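Local coordinates for protein glycoside hydrolase family 5 (Aspergillus oryzae, PDB 6LA0) that hydrolyses glycosidic bonds as a family 5 glycosidase with a TIM barrel, known as a rutinosidase and related to fungal exo-1,3-beta-glucanases, at residues V87-T92 with H128-V133; M189-D194 with G239-E244; F259-Y264 with F292-G297. All coordinates share one frame; numbering follows the deposited sequence.

Interaction 1 of 3, residues V87-T92 with H128-V133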
loop_
_atom_site.group_PDB
_atom_site.type_symbol
_atom_site.label_atom_id
_atom_site.label_comp_id
_atom_site.label_asym_id
_atom_site.label_seq_id
_atom_site.Cartn_x
_atom_site.Cartn_y
_atom_site.Cartn_z
ATOM N N VAL A 87 5.877 -0.705 11.857
ATOM C CA VAL A 87 4.946 0.061 11.031
ATOM C C VAL A 87 4.061 -0.905 10.248
ATOM O O VAL A 87 4.523 -1.932 9.742
ATOM C CB VAL A 87 5.690 1.046 10.096
ATOM C CG1 VAL A 87 6.643 0.299 9.178
ATOM C CG2 VAL A 87 4.694 1.837 9.263
ATOM N N LEU A 88 2.773 -0.576 10.174
ATOM C CA LEU A 88 1.798 -1.324 9.387
ATOM C C LEU A 88 1.204 -0.386 8.347
ATOM O O LEU A 88 0.667 0.670 8.699
ATOM C CB LEU A 88 0.686 -1.908 10.269
ATOM C CG LEU A 88 1.078 -2.890 11.379
ATOM C CD1 LEU A 88 -0.121 -3.197 12.259
ATOM C CD2 LEU A 88 1.680 -4.172 10.799
ATOM N N ARG A 89 1.311 -0.762 7.071
ATOM C CA ARG A 89 0.585 -0.089 5.999
ATOM C C ARG A 89 -0.678 -0.892 5.714
ATOM O O ARG A 89 -0.601 -2.087 5.410
ATOM C CB ARG A 89 1.421 0.044 4.729
ATOM C CG ARG A 89 0.724 0.842 3.616
ATOM C CD ARG A 89 1.729 1.211 2.516
ATOM N NE ARG A 89 1.157 1.980 1.404
ATOM C CZ ARG A 89 0.832 1.470 0.220
ATOM N NH1 ARG A 89 0.982 0.179 -0.007
ATOM N NH2 ARG A 89 0.352 2.251 -0.748
ATOM N N ILE A 90 -1.827 -0.234 5.798
ATOM C CA ILE A 90 -3.125 -0.894 5.744
ATOM C C ILE A 90 -3.914 -0.313 4.575
ATOM O O ILE A 90 -4.525 0.753 4.691
ATOM C CB ILE A 90 -3.886 -0.733 7.070
ATOM C CG1 ILE A 90 -2.935 -0.995 8.246
ATOM C CG2 ILE A 90 -5.125 -1.650 7.100
ATOM C CD1 ILE A 90 -3.614 -1.081 9.598
ATOM N N PRO A 91 -3.925 -0.987 3.429
ATOM C CA PRO A 91 -4.776 -0.544 2.317
ATOM C C PRO A 91 -6.262 -0.720 2.622
ATOM O O PRO A 91 -6.695 -1.752 3.145
ATOM C CB PRO A 91 -4.336 -1.455 1.157
ATOM C CG PRO A 91 -2.940 -1.860 1.513
ATOM C CD PRO A 91 -2.962 -2.021 3.006
ATOM N N THR A 92 -7.046 0.307 2.283
ATOM C CA THR A 92 -8.499 0.275 2.406
ATOM C C THR A 92 -9.119 0.717 1.088
ATOM O O THR A 92 -8.501 1.445 0.304
ATOM C CB THR A 92 -9.017 1.193 3.534
ATOM O OG1 THR A 92 -8.786 2.562 3.183
ATOM C CG2 THR A 92 -8.318 0.894 4.866
ATOM N N HIS A 128 3.472 2.329 14.324
ATOM C CA HIS A 128 2.903 3.421 13.544
ATOM C C HIS A 128 2.010 2.842 12.456
ATOM O O HIS A 128 2.301 1.771 11.918
ATOM C CB HIS A 128 4.012 4.267 12.911
ATOM C CG HIS A 128 3.540 5.566 12.330
ATOM N ND1 HIS A 128 3.315 6.687 13.099
ATOM C CD2 HIS A 128 3.280 5.929 11.050
ATOM C CE1 HIS A 128 2.922 7.683 12.321
ATOM N NE2 HIS A 128 2.887 7.249 11.073
ATOM N N ILE A 129 0.924 3.550 12.129
ATOM C CA ILE A 129 -0.077 3.073 11.170
ATOM C C ILE A 129 -0.153 4.041 9.991
ATOM O O ILE A 129 -0.417 5.233 10.178
ATOM C CB ILE A 129 -1.470 2.925 11.811
ATOM C CG1 ILE A 129 -1.424 2.064 13.085
ATOM C CG2 ILE A 129 -2.454 2.350 10.790
ATOM C CD1 ILE A 129 -1.071 0.613 12.838
ATOM N N ILE A 130 0.040 3.511 8.778
ATOM C CA ILE A 130 -0.220 4.219 7.526
ATOM C C ILE A 130 -1.602 3.778 7.044
ATOM O O ILE A 130 -1.806 2.609 6.692
ATOM C CB ILE A 130 0.860 3.922 6.467
ATOM C CG1 ILE A 130 2.216 4.525 6.849
ATOM C CG2 ILE A 130 0.465 4.480 5.098
ATOM C CD1 ILE A 130 3.390 3.912 6.085
ATOM N N VAL A 131 -2.566 4.695 7.047
ATOM C CA VAL A 131 -3.900 4.396 6.548
ATOM C C VAL A 131 -3.897 4.766 5.068
ATOM O O VAL A 131 -3.734 5.938 4.715
ATOM C CB VAL A 131 -4.981 5.150 7.333
ATOM C CG1 VAL A 131 -6.361 4.806 6.802
ATOM C CG2 VAL A 131 -4.895 4.815 8.815
ATOM N N ASP A 132 -4.033 3.763 4.199
ATOM C CA ASP A 132 -3.868 3.945 2.760
ATOM C C ASP A 132 -5.240 3.871 2.096
ATOM O O ASP A 132 -5.972 2.900 2.288
ATOM C CB ASP A 132 -2.883 2.899 2.209
ATOM C CG ASP A 132 -3.083 2.592 0.729
ATOM O OD1 ASP A 132 -3.181 3.522 -0.085
ATOM O OD2 ASP A 132 -3.125 1.400 0.366
ATOM N N VAL A 133 -5.612 4.915 1.357
ATOM C CA VAL A 133 -6.835 4.891 0.562
ATOM C C VAL A 133 -6.423 4.436 -0.831
ATOM O O VAL A 133 -5.936 5.228 -1.643
ATOM C CB VAL A 133 -7.554 6.243 0.532
ATOM C CG1 VAL A 133 -8.912 6.079 -0.163
ATOM C CG2 VAL A 133 -7.725 6.822 1.957
#
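Leu88 and Ile129 run alongside one another, with CD1 of Leu88 4.0 Å from CD1 of Ile129. They belong to adjacent parallel strands, 87-92 and 128-133, which form a beta-alpha-beta unit of the TIM barrel with helix 110-125 as the crossover. The N-to-C directions differ by 24°, and six parallel pairs run from Val87 with His128 to Thr92 with Val133. Leu88, Ile90 and Ile129 share the face that helix 110-125 covers: Leu88 rests on Ala121, Ile90 on Leu114 and Ile129 on Ala118 and Ile122. Backbone bonds link Leu88 and Ile90 to their neighbours, among them Ile130 N to Leu88 O at 2.9 Å.

Asp132 is on the other face, with Arg89 and Pro91. Its CB packs near the carbonyl O of Ile90 at 3.7 Å. CG stands anti to the backbone N (chi1 155°), which brings the carboxylate over Pro91 and one face of the Arg89 guanidinium. OD2 of Asp132 reaches the CB of Pro91 at 3.2 Å and is also hydrogen-bonded to ND1 of His134. The carboxylate and guanidinium planes are 15° apart and stacked, with OD2 of Asp132 3.7 Å and OD1 3.8 Å from Arg89 NH2. This salt bridge is long and purely electrostatic, since no N-H points at OD2. The N-H groups of Arg89 are bonded to Glu187, Glu298, Asn23 and Asn190, so Asp132 would add negative charge over one face of the group.

At the C-terminal end, the carbonyl O of Asp132 accepts twice from one residue: Thr92 N at 2.8 Å, close to the line of the C=O bond, and Thr92 OG1 at 3.0 Å. OG1 sits between the backbone N and the carbonyl carbon of Thr92 and accepts a hydrogen bond from NE1 of Trp97.

Interaction 2 of 3, residues M189-D194 with G239-E244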
loop_
_atom_site.group_PDB
_atom_site.type_symbol
_atom_site.label_atom_id
_atom_site.label_comp_id
_atom_site.label_asym_id
_atom_site.label_seq_id
_atom_site.Cartn_x
_atom_site.Cartn_y
_atom_site.Cartn_z
ATOM N N MET A 189 -4.048 8.354 -1.678
ATOM C CA MET A 189 -4.234 7.651 -2.947
ATOM C C MET A 189 -3.100 6.647 -3.112
ATOM O O MET A 189 -2.152 6.625 -2.330
ATOM C CB MET A 189 -4.278 8.626 -4.131
ATOM C CG MET A 189 -2.912 9.190 -4.508
ATOM S SD MET A 189 -2.958 10.777 -5.361
ATOM C CE MET A 189 -3.980 10.428 -6.786
ATOM N N ASN A 190 -3.200 5.835 -4.163
ATOM C CA ASN A 190 -2.232 4.776 -4.426
ATOM C C ASN A 190 -2.150 4.529 -5.925
ATOM O O ASN A 190 -3.179 4.309 -6.571
ATOM C CB ASN A 190 -2.616 3.478 -3.705
ATOM C CG ASN A 190 -1.676 2.336 -4.024
ATOM O OD1 ASN A 190 -0.565 2.262 -3.491
ATOM N ND2 ASN A 190 -2.101 1.451 -4.915
ATOM N N GLU A 191 -0.925 4.584 -6.459
ATOM C CA GLU A 191 -0.578 4.285 -7.850
ATOM C C GLU A 191 -1.543 4.850 -8.905
ATOM O O GLU A 191 -2.075 4.096 -9.726
ATOM C CB GLU A 191 -0.381 2.784 -8.038
ATOM C CG GLU A 191 0.765 2.235 -7.197
ATOM C CD GLU A 191 1.037 0.746 -7.424
ATOM O OE1 GLU A 191 0.258 0.110 -8.174
ATOM O OE2 GLU A 191 2.032 0.217 -6.858
ATOM N N PRO A 192 -1.721 6.174 -8.957
ATOM C CA PRO A 192 -2.529 6.753 -10.043
ATOM C C PRO A 192 -1.782 6.698 -11.370
ATOM O O PRO A 192 -0.650 7.179 -11.480
ATOM C CB PRO A 192 -2.755 8.199 -9.584
ATOM C CG PRO A 192 -1.533 8.504 -8.750
ATOM C CD PRO A 192 -1.266 7.207 -8.006
ATOM N N THR A 193 -2.422 6.112 -12.385
ATOM C CA THR A 193 -1.881 6.102 -13.741
ATOM C C THR A 193 -3.008 6.340 -14.739
ATOM O O THR A 193 -4.152 5.937 -14.507
ATOM C CB THR A 193 -1.179 4.772 -14.093
ATOM O OG1 THR A 193 -2.123 3.698 -14.042
ATOM C CG2 THR A 193 -0.037 4.482 -13.133
ATOM N N ASP A 194 -2.676 6.981 -15.872
ATOM C CA ASP A 194 -3.640 7.133 -16.957
ATOM C C ASP A 194 -3.183 6.575 -18.305
ATOM O O ASP A 194 -3.922 6.713 -19.285
ATOM C CB ASP A 194 -4.045 8.619 -17.119
ATOM C CG ASP A 194 -2.876 9.524 -17.510
ATOM O OD1 ASP A 194 -1.721 9.056 -17.592
ATOM O OD2 ASP A 194 -3.125 10.721 -17.731
ATOM N N GLY A 239 3.287 9.144 -5.371
ATOM C CA GLY A 239 3.276 9.960 -6.571
ATOM C C GLY A 239 3.450 9.147 -7.837
ATOM O O GLY A 239 4.353 9.425 -8.637
ATOM N N SER A 240 2.588 8.142 -8.020
ATOM C CA SER A 240 2.616 7.230 -9.160
ATOM C C SER A 240 4.036 6.681 -9.262
ATOM O O SER A 240 4.658 6.398 -8.233
ATOM C CB SER A 240 2.158 7.956 -10.433
ATOM O OG SER A 240 1.889 7.070 -11.511
ATOM N N PHE A 241 4.585 6.564 -10.466
ATOM C CA PHE A 241 5.926 6.017 -10.607
ATOM C C PHE A 241 6.945 7.059 -11.073
ATOM O O PHE A 241 7.944 6.717 -11.709
ATOM C CB PHE A 241 5.888 4.796 -11.519
ATOM C CG PHE A 241 4.893 3.752 -11.064
ATOM C CD1 PHE A 241 5.217 2.865 -10.048
ATOM C CD2 PHE A 241 3.630 3.675 -11.635
ATOM C CE1 PHE A 241 4.294 1.893 -9.619
ATOM C CE2 PHE A 241 2.706 2.710 -11.213
ATOM C CZ PHE A 241 3.041 1.826 -10.203
ATOM N N LYS A 242 6.714 8.333 -10.737
ATOM C CA LYS A 242 7.710 9.374 -10.942
ATOM C C LYS A 242 8.748 9.369 -9.820
ATOM O O LYS A 242 8.487 8.885 -8.715
ATOM C CB LYS A 242 7.041 10.742 -10.985
ATOM C CG LYS A 242 5.829 10.847 -11.875
ATOM C CD LYS A 242 6.163 10.683 -13.336
ATOM C CE LYS A 242 5.165 11.446 -14.190
ATOM N NZ LYS A 242 5.464 11.302 -15.641
ATOM N N PRO A 243 9.936 9.914 -10.069
ATOM C CA PRO A 243 10.859 10.176 -8.959
ATOM C C PRO A 243 10.323 11.296 -8.090
ATOM O O PRO A 243 9.565 12.154 -8.544
ATOM C CB PRO A 243 12.164 10.590 -9.656
ATOM C CG PRO A 243 11.769 10.971 -11.045
ATOM C CD PRO A 243 10.577 10.109 -11.381
ATOM N N GLU A 244 10.724 11.285 -6.816
ATOM C CA GLU A 244 10.324 12.379 -5.941
ATOM C C GLU A 244 10.715 13.729 -6.541
ATOM O O GLU A 244 9.974 14.710 -6.395
ATOM C CB GLU A 244 10.938 12.200 -4.548
ATOM C CG GLU A 244 10.765 13.415 -3.618
ATOM C CD GLU A 244 11.952 14.370 -3.665
ATOM O OE1 GLU A 244 12.948 14.063 -4.351
ATOM O OE2 GLU A 244 11.886 15.436 -3.018
#
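Ser240 OG donates a hydrogen bond to Pro192 O that is modelled unusually short, 2.5 Å, so its exact length is doubtful. The packing around it is nevertheless close: CB of Ser240 lies 3.1 Å from Pro192 O and 4.1 Å from CG of Pro192, and OG of Ser240 is 3.6 Å from CG2 of Thr193. OG stands anti to the backbone N of Ser240 and approaches the carbonyl at 26° from its plane. Ser240 is a central residue of a type II' turn, Gly239 to Lys242, whose own closing backbone bond is weak.

Away from this bond the packing is looser and made of van der Waals contacts. CG2 of Thr193 comes to the edge of the Phe241 ring, near its plane, at 3.8 Å from CE2. The extended Glu191 chain passes the tip of the ring obliquely, with CD 3.6 Å from Phe241 CZ and the carboxylate and ring planes 54° apart. Glu191 OE2 is hydrogen-bonded to ND1 of His262. The looser side is that of Phe241, which stays partly exposed.

Asn190, Glu191 and Pro192 form the Asn-Glu-Pro sequence after the fourth barrel strand, characteristic of family 5 glycosidases, whose relatives use its glutamate as the acid/base.

Interaction 3 of 3, residues F259-Y264 with F292-G297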
loop_
_atom_site.group_PDB
_atom_site.type_symbol
_atom_site.label_atom_id
_atom_site.label_comp_id
_atom_site.label_asym_id
_atom_site.label_seq_id
_atom_site.Cartn_x
_atom_site.Cartn_y
_atom_site.Cartn_z
ATOM N N PHE A 259 7.066 10.949 0.776
ATOM C CA PHE A 259 6.808 10.282 -0.492
ATOM C C PHE A 259 6.873 8.773 -0.298
ATOM O O PHE A 259 7.766 8.275 0.394
ATOM C CB PHE A 259 7.828 10.727 -1.545
ATOM C CG PHE A 259 7.487 12.028 -2.167
ATOM C CD1 PHE A 259 7.723 13.216 -1.479
ATOM C CD2 PHE A 259 6.886 12.078 -3.409
ATOM C CE1 PHE A 259 7.393 14.437 -2.035
ATOM C CE2 PHE A 259 6.545 13.301 -3.976
ATOM C CZ PHE A 259 6.806 14.479 -3.287
ATOM N N ASP A 260 5.902 8.052 -0.881
ATOM C CA ASP A 260 5.852 6.590 -0.874
ATOM C C ASP A 260 6.240 6.092 -2.260
ATOM O O ASP A 260 5.524 6.360 -3.231
ATOM C CB ASP A 260 4.444 6.102 -0.502
ATOM C CG ASP A 260 4.268 4.589 -0.705
ATOM O OD1 ASP A 260 5.280 3.887 -0.880
ATOM O OD2 ASP A 260 3.112 4.106 -0.685
ATOM N N VAL A 261 7.376 5.373 -2.372
ATOM C CA VAL A 261 7.765 4.765 -3.642
ATOM C C VAL A 261 7.607 3.252 -3.550
ATOM O O VAL A 261 7.788 2.654 -2.482
ATOM C CB VAL A 261 9.213 5.136 -4.058
ATOM C CG1 VAL A 261 9.378 6.662 -4.185
ATOM C CG2 VAL A 261 10.258 4.544 -3.082
ATOM N N HIS A 262 7.278 2.631 -4.690
ATOM C CA HIS A 262 7.087 1.188 -4.811
ATOM C C HIS A 262 8.129 0.594 -5.761
ATOM O O HIS A 262 8.361 1.118 -6.855
ATOM C CB HIS A 262 5.665 0.872 -5.311
ATOM C CG HIS A 262 4.591 1.339 -4.382
ATOM N ND1 HIS A 262 3.245 1.218 -4.668
ATOM C CD2 HIS A 262 4.664 1.906 -3.152
ATOM C CE1 HIS A 262 2.540 1.701 -3.662
ATOM N NE2 HIS A 262 3.374 2.132 -2.732
ATOM N N THR A 263 8.737 -0.515 -5.356
ATOM C CA THR A 263 9.829 -1.115 -6.123
ATOM C C THR A 263 9.613 -2.613 -6.220
ATOM O O THR A 263 9.652 -3.304 -5.199
ATOM C CB THR A 263 11.184 -0.822 -5.474
ATOM O OG1 THR A 263 11.321 0.592 -5.260
ATOM C CG2 THR A 263 12.324 -1.335 -6.366
ATOM N N TYR A 264 9.409 -3.107 -7.447
ATOM C CA TYR A 264 9.204 -4.523 -7.719
ATOM C C TYR A 264 10.150 -5.011 -8.813
ATOM O O TYR A 264 10.703 -4.225 -9.592
ATOM C CB TYR A 264 7.763 -4.799 -8.134
ATOM C CG TYR A 264 6.749 -4.665 -7.019
ATOM C CD1 TYR A 264 6.701 -5.603 -5.987
ATOM C CD2 TYR A 264 5.813 -3.632 -7.013
ATOM C CE1 TYR A 264 5.749 -5.509 -4.967
ATOM C CE2 TYR A 264 4.856 -3.521 -5.993
ATOM C CZ TYR A 264 4.828 -4.456 -4.973
ATOM O OH TYR A 264 3.878 -4.375 -3.970
ATOM N N PHE A 292 11.972 16.669 0.484
ATOM C CA PHE A 292 11.007 15.838 1.193
ATOM C C PHE A 292 11.573 14.435 1.362
ATOM O O PHE A 292 12.338 13.973 0.516
ATOM C CB PHE A 292 9.672 15.751 0.439
ATOM C CG PHE A 292 8.989 17.075 0.247
ATOM C CD1 PHE A 292 8.307 17.678 1.295
ATOM C CD2 PHE A 292 8.997 17.695 -0.994
ATOM C CE1 PHE A 292 7.659 18.898 1.116
ATOM C CE2 PHE A 292 8.358 18.923 -1.186
ATOM C CZ PHE A 292 7.689 19.524 -0.132
ATOM N N PRO A 293 11.195 13.730 2.429
ATOM C CA PRO A 293 11.717 12.376 2.656
ATOM C C PRO A 293 10.962 11.315 1.856
ATOM O O PRO A 293 9.864 11.539 1.333
ATOM C CB PRO A 293 11.514 12.178 4.165
ATOM C CG PRO A 293 10.264 12.983 4.465
ATOM C CD PRO A 293 10.286 14.168 3.508
ATOM N N VAL A 294 11.574 10.124 1.791
ATOM C CA VAL A 294 11.094 9.009 0.974
ATOM C C VAL A 294 10.915 7.766 1.841
ATOM O O VAL A 294 11.775 7.446 2.668
ATOM C CB VAL A 294 12.073 8.698 -0.181
ATOM C CG1 VAL A 294 11.612 7.468 -0.944
ATOM C CG2 VAL A 294 12.209 9.892 -1.115
ATOM N N PHE A 295 9.800 7.056 1.629
ATOM C CA PHE A 295 9.495 5.784 2.266
ATOM C C PHE A 295 9.159 4.770 1.179
ATOM O O PHE A 295 8.509 5.108 0.184
ATOM C CB PHE A 295 8.319 5.917 3.259
ATOM C CG PHE A 295 8.039 4.669 4.078
ATOM C CD1 PHE A 295 8.858 4.316 5.142
ATOM C CD2 PHE A 295 6.936 3.875 3.800
ATOM C CE1 PHE A 295 8.585 3.175 5.907
ATOM C CE2 PHE A 295 6.655 2.736 4.557
ATOM C CZ PHE A 295 7.479 2.392 5.611
ATOM N N THR A 296 9.638 3.536 1.342
ATOM C CA THR A 296 9.403 2.497 0.346
ATOM C C THR A 296 8.229 1.659 0.853
ATOM O O THR A 296 8.409 0.627 1.498
ATOM C CB THR A 296 10.660 1.656 0.115
ATOM O OG1 THR A 296 11.784 2.512 -0.173
ATOM C CG2 THR A 296 10.454 0.685 -1.043
ATOM N N GLY A 297 7.016 2.092 0.528
ATOM C CA GLY A 297 5.817 1.458 1.073
ATOM C C GLY A 297 5.433 0.105 0.499
ATOM O O GLY A 297 4.570 -0.565 1.095
#
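Phe259 and Phe292 meet obliquely: their ring planes are 48° apart and the centroids 5.9 Å. The closest touch comes from CB of Phe292, which meets the rim of the Phe259 ring at 3.6 Å from CE1. Pro293 O also lies in the plane of that ring, at its edge, while accepting from Phe259 N. Further along, Val261 and Val294 cross at about a right angle, CG2 of Val261 touching CG1 of Val294 at 3.9 Å.

Asp260 turns to the face away from Phe259 and Val294, beside Phe295. Its CG is anti to the backbone N (chi1 170°), which places OD1 of Asp260 2.9 Å from Gly297 N in a bent hydrogen bond, the N-H arriving from above the carboxylate plane. CA of Gly297 is close too, 3.2 Å from OD1 of Asp260. OD2 of Asp260 takes the N-H of His262 NE2 at 2.9 Å from the opposite side of the carboxylate plane; ND1 of His262 is bonded to Glu191. The two donors, one over each side, hold the rotation of the carboxylate.

Backbone bonds in parallel register, including Phe295 N to Phe259 O at 2.7 Å, join the strands, whose directions differ by 43°. Together with helix 275-285 they make a beta-alpha-beta unit of the TIM barrel.

In the fold
Along the chain the three contacts follow in series, all within the family 5 range. Interactions 1 and 3 are adjacent-strand pairs of the same barrel, their centres about 14 Å apart; interaction 2 joins the loops after strands 184-187 and 235-237, its centre about 17 Å from that of interaction 1 and 10 Å from that of interaction 3. Direct bonds tie them: Arg89 to Asn190 between interactions 1 and 2, and Glu191 to His262 between interactions 2 and 3. A weak ion pair of Arg89 with Asp260 connects interactions 1 and 3. Polar groups from distant strands and loops therefore converge, consistent with the active-site end of a family 5 barrel.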